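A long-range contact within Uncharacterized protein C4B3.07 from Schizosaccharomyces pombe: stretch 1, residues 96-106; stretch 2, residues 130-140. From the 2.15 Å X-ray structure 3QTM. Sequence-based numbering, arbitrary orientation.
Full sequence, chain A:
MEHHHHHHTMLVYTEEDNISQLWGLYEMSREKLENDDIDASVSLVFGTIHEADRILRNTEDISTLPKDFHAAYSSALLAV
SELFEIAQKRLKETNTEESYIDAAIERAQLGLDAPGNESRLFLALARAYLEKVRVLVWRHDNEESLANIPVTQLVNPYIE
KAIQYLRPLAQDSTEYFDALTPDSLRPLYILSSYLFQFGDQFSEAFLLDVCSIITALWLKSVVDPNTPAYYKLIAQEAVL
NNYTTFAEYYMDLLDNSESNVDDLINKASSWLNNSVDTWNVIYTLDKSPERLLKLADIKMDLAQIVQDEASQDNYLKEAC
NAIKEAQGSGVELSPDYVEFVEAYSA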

# COMPACT_ATOMS: atom_id res chain seq x y z
N THR A 96 -15.15 7.98 17.79
CA THR A 96 -13.89 8.43 17.20
C THR A 96 -13.43 7.55 16.04
O THR A 96 -13.77 6.35 15.98
CB THR A 96 -12.75 8.45 18.24
OG1 THR A 96 -12.53 7.11 18.72
CG2 THR A 96 -13.09 9.37 19.42
N GLU A 97 -12.64 8.13 15.14
CA GLU A 97 -11.99 7.35 14.09
C GLU A 97 -11.22 6.16 14.70
O GLU A 97 -11.37 5.01 14.25
CB GLU A 97 -11.03 8.23 13.28
CG GLU A 97 -10.24 7.45 12.24
CD GLU A 97 -9.06 8.23 11.64
OE1 GLU A 97 -8.77 9.35 12.10
OE2 GLU A 97 -8.42 7.69 10.71
N GLU A 98 -10.41 6.44 15.72
CA GLU A 98 -9.58 5.40 16.32
C GLU A 98 -10.41 4.24 16.89
O GLU A 98 -10.01 3.08 16.82
CB GLU A 98 -8.65 5.95 17.40
CG GLU A 98 -7.66 4.89 17.89
CD GLU A 98 -6.61 5.46 18.85
OE1 GLU A 98 -6.81 6.57 19.37
OE2 GLU A 98 -5.58 4.78 19.08
N SER A 99 -11.56 4.55 17.45
CA SER A 99 -12.39 3.49 18.00
C SER A 99 -12.91 2.55 16.90
O SER A 99 -13.06 1.35 17.12
CB SER A 99 -13.53 4.06 18.83
OG SER A 99 -14.07 3.06 19.67
N TYR A 100 -13.15 3.10 15.71
CA TYR A 100 -13.55 2.27 14.57
C TYR A 100 -12.39 1.39 14.04
O TYR A 100 -12.62 0.28 13.58
CB TYR A 100 -14.19 3.13 13.47
CG TYR A 100 -15.68 3.30 13.72
CD1 TYR A 100 -16.18 4.39 14.43
CD2 TYR A 100 -16.58 2.32 13.29
CE1 TYR A 100 -17.54 4.52 14.68
CE2 TYR A 100 -17.94 2.44 13.55
CZ TYR A 100 -18.41 3.53 14.24
OH TYR A 100 -19.76 3.64 14.49
N ILE A 101 -11.16 1.89 14.11
CA ILE A 101 -10.00 1.07 13.78
C ILE A 101 -9.89 -0.06 14.80
O ILE A 101 -9.72 -1.21 14.42
CB ILE A 101 -8.69 1.90 13.79
CG1 ILE A 101 -8.73 2.99 12.72
CG2 ILE A 101 -7.45 0.99 13.63
CD1 ILE A 101 -7.54 3.97 12.80
N ASP A 102 -10.00 0.26 16.10
CA ASP A 102 -9.99 -0.76 17.16
C ASP A 102 -11.07 -1.82 16.93
O ASP A 102 -10.82 -3.02 17.09
CB ASP A 102 -10.20 -0.14 18.54
CG ASP A 102 -9.07 0.80 18.96
OD1 ASP A 102 -7.96 0.70 18.39
OD2 ASP A 102 -9.30 1.63 19.87
N ALA A 103 -12.28 -1.38 16.60
CA ALA A 103 -13.37 -2.32 16.34
C ALA A 103 -13.07 -3.22 15.14
O ALA A 103 -13.29 -4.43 15.19
CB ALA A 103 -14.68 -1.59 16.16
N ALA A 104 -12.54 -2.62 14.07
CA ALA A 104 -12.12 -3.39 12.88
C ALA A 104 -11.14 -4.50 13.25
O ALA A 104 -11.25 -5.63 12.76
CB ALA A 104 -11.50 -2.47 11.83
N ILE A 105 -10.15 -4.16 14.08
CA ILE A 105 -9.19 -5.12 14.60
C ILE A 105 -9.87 -6.22 15.42
O ILE A 105 -9.65 -7.40 15.19
CB ILE A 105 -8.12 -4.42 15.50
CG1 ILE A 105 -7.21 -3.50 14.67
CG2 ILE A 105 -7.33 -5.48 16.30
CD1 ILE A 105 -6.21 -2.66 15.49
N GLU A 106 -10.69 -5.84 16.38
CA GLU A 106 -11.33 -6.82 17.25
C GLU A 106 -12.28 -7.74 16.46
O GLU A 106 -12.31 -8.97 16.67
CB GLU A 106 -12.08 -6.13 18.38
CG GLU A 106 -11.21 -5.22 19.24
CD GLU A 106 -10.44 -5.99 20.30
OE1 GLU A 106 -10.74 -7.19 20.49
OE2 GLU A 106 -9.54 -5.41 20.92
N LEU A 130 -2.31 -1.73 10.28
CA LEU A 130 -1.54 -0.63 9.69
C LEU A 130 -2.23 0.71 9.91
O LEU A 130 -1.55 1.72 10.15
CB LEU A 130 -1.24 -0.85 8.20
CG LEU A 130 -0.22 -1.95 7.87
CD1 LEU A 130 -0.09 -2.13 6.36
CD2 LEU A 130 1.14 -1.65 8.50
N GLU A 131 -3.56 0.75 9.86
CA GLU A 131 -4.25 2.02 10.12
C GLU A 131 -4.06 2.42 11.58
O GLU A 131 -3.97 3.60 11.90
CB GLU A 131 -5.74 1.98 9.78
CG GLU A 131 -6.02 1.86 8.30
CD GLU A 131 -5.47 3.04 7.49
OE1 GLU A 131 -5.24 4.12 8.07
OE2 GLU A 131 -5.29 2.88 6.26
N LYS A 132 -4.00 1.42 12.46
CA LYS A 132 -3.70 1.67 13.86
C LYS A 132 -2.32 2.35 14.01
O LYS A 132 -2.17 3.32 14.75
CB LYS A 132 -3.75 0.36 14.66
CG LYS A 132 -3.47 0.50 16.15
CD LYS A 132 -4.58 1.26 16.88
CE LYS A 132 -4.41 1.19 18.40
NZ LYS A 132 -5.35 2.11 19.13
N VAL A 133 -1.32 1.83 13.28
CA VAL A 133 0.03 2.39 13.32
C VAL A 133 0.03 3.88 12.96
O VAL A 133 0.64 4.71 13.65
CB VAL A 133 0.96 1.65 12.34
CG1 VAL A 133 2.21 2.48 12.06
CG2 VAL A 133 1.32 0.24 12.87
N ARG A 134 -0.67 4.21 11.88
CA ARG A 134 -0.77 5.59 11.44
C ARG A 134 -1.37 6.49 12.52
O ARG A 134 -0.87 7.59 12.78
CB ARG A 134 -1.57 5.70 10.15
CG ARG A 134 -1.75 7.14 9.67
CD ARG A 134 -2.61 7.20 8.42
NE ARG A 134 -3.93 6.62 8.67
CZ ARG A 134 -4.92 7.26 9.29
NH1 ARG A 134 -4.75 8.50 9.72
NH2 ARG A 134 -6.08 6.65 9.48
N VAL A 135 -2.45 6.03 13.14
CA VAL A 135 -3.08 6.85 14.18
C VAL A 135 -2.17 6.98 15.42
O VAL A 135 -2.11 8.05 16.05
CB VAL A 135 -4.50 6.35 14.54
CG1 VAL A 135 -4.96 6.99 15.82
CG2 VAL A 135 -5.48 6.68 13.40
N LEU A 136 -1.46 5.91 15.77
CA LEU A 136 -0.54 5.95 16.91
C LEU A 136 0.59 6.98 16.68
O LEU A 136 0.95 7.70 17.59
CB LEU A 136 0.03 4.56 17.24
CG LEU A 136 -0.91 3.61 18.01
CD1 LEU A 136 -0.33 2.19 18.16
CD2 LEU A 136 -1.29 4.17 19.38
N VAL A 137 1.11 7.03 15.46
CA VAL A 137 2.12 8.03 15.10
C VAL A 137 1.58 9.44 15.30
O VAL A 137 2.25 10.30 15.88
CB VAL A 137 2.63 7.86 13.66
CG1 VAL A 137 3.63 8.95 13.32
CG2 VAL A 137 3.28 6.48 13.48
N TRP A 138 0.35 9.68 14.83
CA TRP A 138 -0.31 10.96 15.07
C TRP A 138 -0.45 11.22 16.58
O TRP A 138 -0.23 12.34 17.03
CB TRP A 138 -1.70 11.01 14.41
CG TRP A 138 -2.33 12.40 14.51
CD1 TRP A 138 -2.20 13.42 13.61
CD2 TRP A 138 -3.14 12.91 15.58
NE1 TRP A 138 -2.90 14.53 14.04
CE2 TRP A 138 -3.48 14.25 15.25
CE3 TRP A 138 -3.63 12.37 16.78
CZ2 TRP A 138 -4.27 15.05 16.08
CZ3 TRP A 138 -4.41 13.17 17.60
CH2 TRP A 138 -4.73 14.49 17.25
N ARG A 139 -0.84 10.20 17.34
CA ARG A 139 -1.05 10.41 18.77
C ARG A 139 0.29 10.76 19.47
O ARG A 139 0.35 11.65 20.33
CB ARG A 139 -1.75 9.21 19.42
CG ARG A 139 -3.21 9.04 18.97
CD ARG A 139 -3.89 7.80 19.60
NE ARG A 139 -3.72 7.77 21.05
CZ ARG A 139 -3.83 6.69 21.80
NH1 ARG A 139 -4.12 5.51 21.27
NH2 ARG A 139 -3.66 6.79 23.11
N HIS A 140 1.35 10.06 19.09
CA HIS A 140 2.67 10.35 19.61
C HIS A 140 3.04 11.83 19.41
O HIS A 140 3.57 12.46 20.31
CB HIS A 140 3.71 9.48 18.91
CG HIS A 140 5.11 9.75 19.36
ND1 HIS A 140 5.96 10.61 18.70
CD2 HIS A 140 5.80 9.27 20.43
CE1 HIS A 140 7.12 10.64 19.32
NE2 HIS A 140 7.05 9.84 20.38

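How do the two backbones meet? Both stretches are helical where they touch, and the two helices run roughly antiparallel, with 150° between their N-to-C directions and a closest axial approach of 9.7 Å. The nearest CA atoms pair Ile 101 with Lys 132, at 6.3 Å, and Glu 98 with Val 135, at 7.0 Å; a step of three residues forward on one helix is thus matched by three residues back on the other. The first helix begins inside its stretch. Thr 96 caps it, with Thr 96 OG1 accepting a hydrogen bond from Ser 99 N at 3.0 Å. Glu 97 and Glu 98, the first two residues of the helix, already reach the neighbouring one.

What fills the space between the helices? Ile 101 lies at the middle of the contact, its CA-to-CB bond directed toward the other helix. Ile 101 CD1 packs against Val 135 CG2 at 3.5 Å and also lies 3.7 Å from the backbone oxygen Glu 131 O, while Ile 101 CG2 approaches Lys 132 N to 3.7 Å. The isoleucine therefore rests on the backbone of the second helix as well as on its side chains. One turn later, Ile 105 CD1 comes within 4.0 Å of Lys 132 CB, so the aliphatic base of the lysine extends the apolar packing even though its far end is charged.

Where does that charged end go? The CA-to-CB bond of Lys 132 points sideways, but the side chain carries its amine nearer the first helix and sits as a knob among Glu 98, Ile 101, Asp 102 and Ile 105. Lys 132 NZ forms salt bridges to Glu 98 OE2 at 2.7 Å and to Asp 102 OD1 at 3.1 Å, joining two acidic residues one turn apart. Glu 98 answers as a knob in the opposite direction, lodged among Lys 132, Val 135, Leu 136 and Arg 139. With chi1 and chi2 both t, it extends across Val 135, where Glu 98 CD lies 3.8 Å from Val 135 CG1. Glu 98 OE2 also accepts from Arg 139 NH1 at 2.7 Å, near the plane of the guanidinium; one carboxylate oxygen thus serves two cationic groups from the second helix.

How does Glu 97 take part? It forms a separate salt bridge, with Arg 134 NH2 donating to Glu 97 OE2 at 2.8 Å and an N-H...acceptor angle of 167°, close to linear. The oxygen meets the edge of the guanidinium, near its plane, as suits an N-H donor. Within the second helix, Glu 131 OE1 accepts from Arg 134 NE at 2.9 Å and from Arg 134 NH2 at 3.0 Å. Arg 134 is therefore tied both to its own helix and to the one opposite, and its NH2 is shared between two glutamates. The interface thus combines a small apolar centre with salt bridges, burying 420 Å² over both sides.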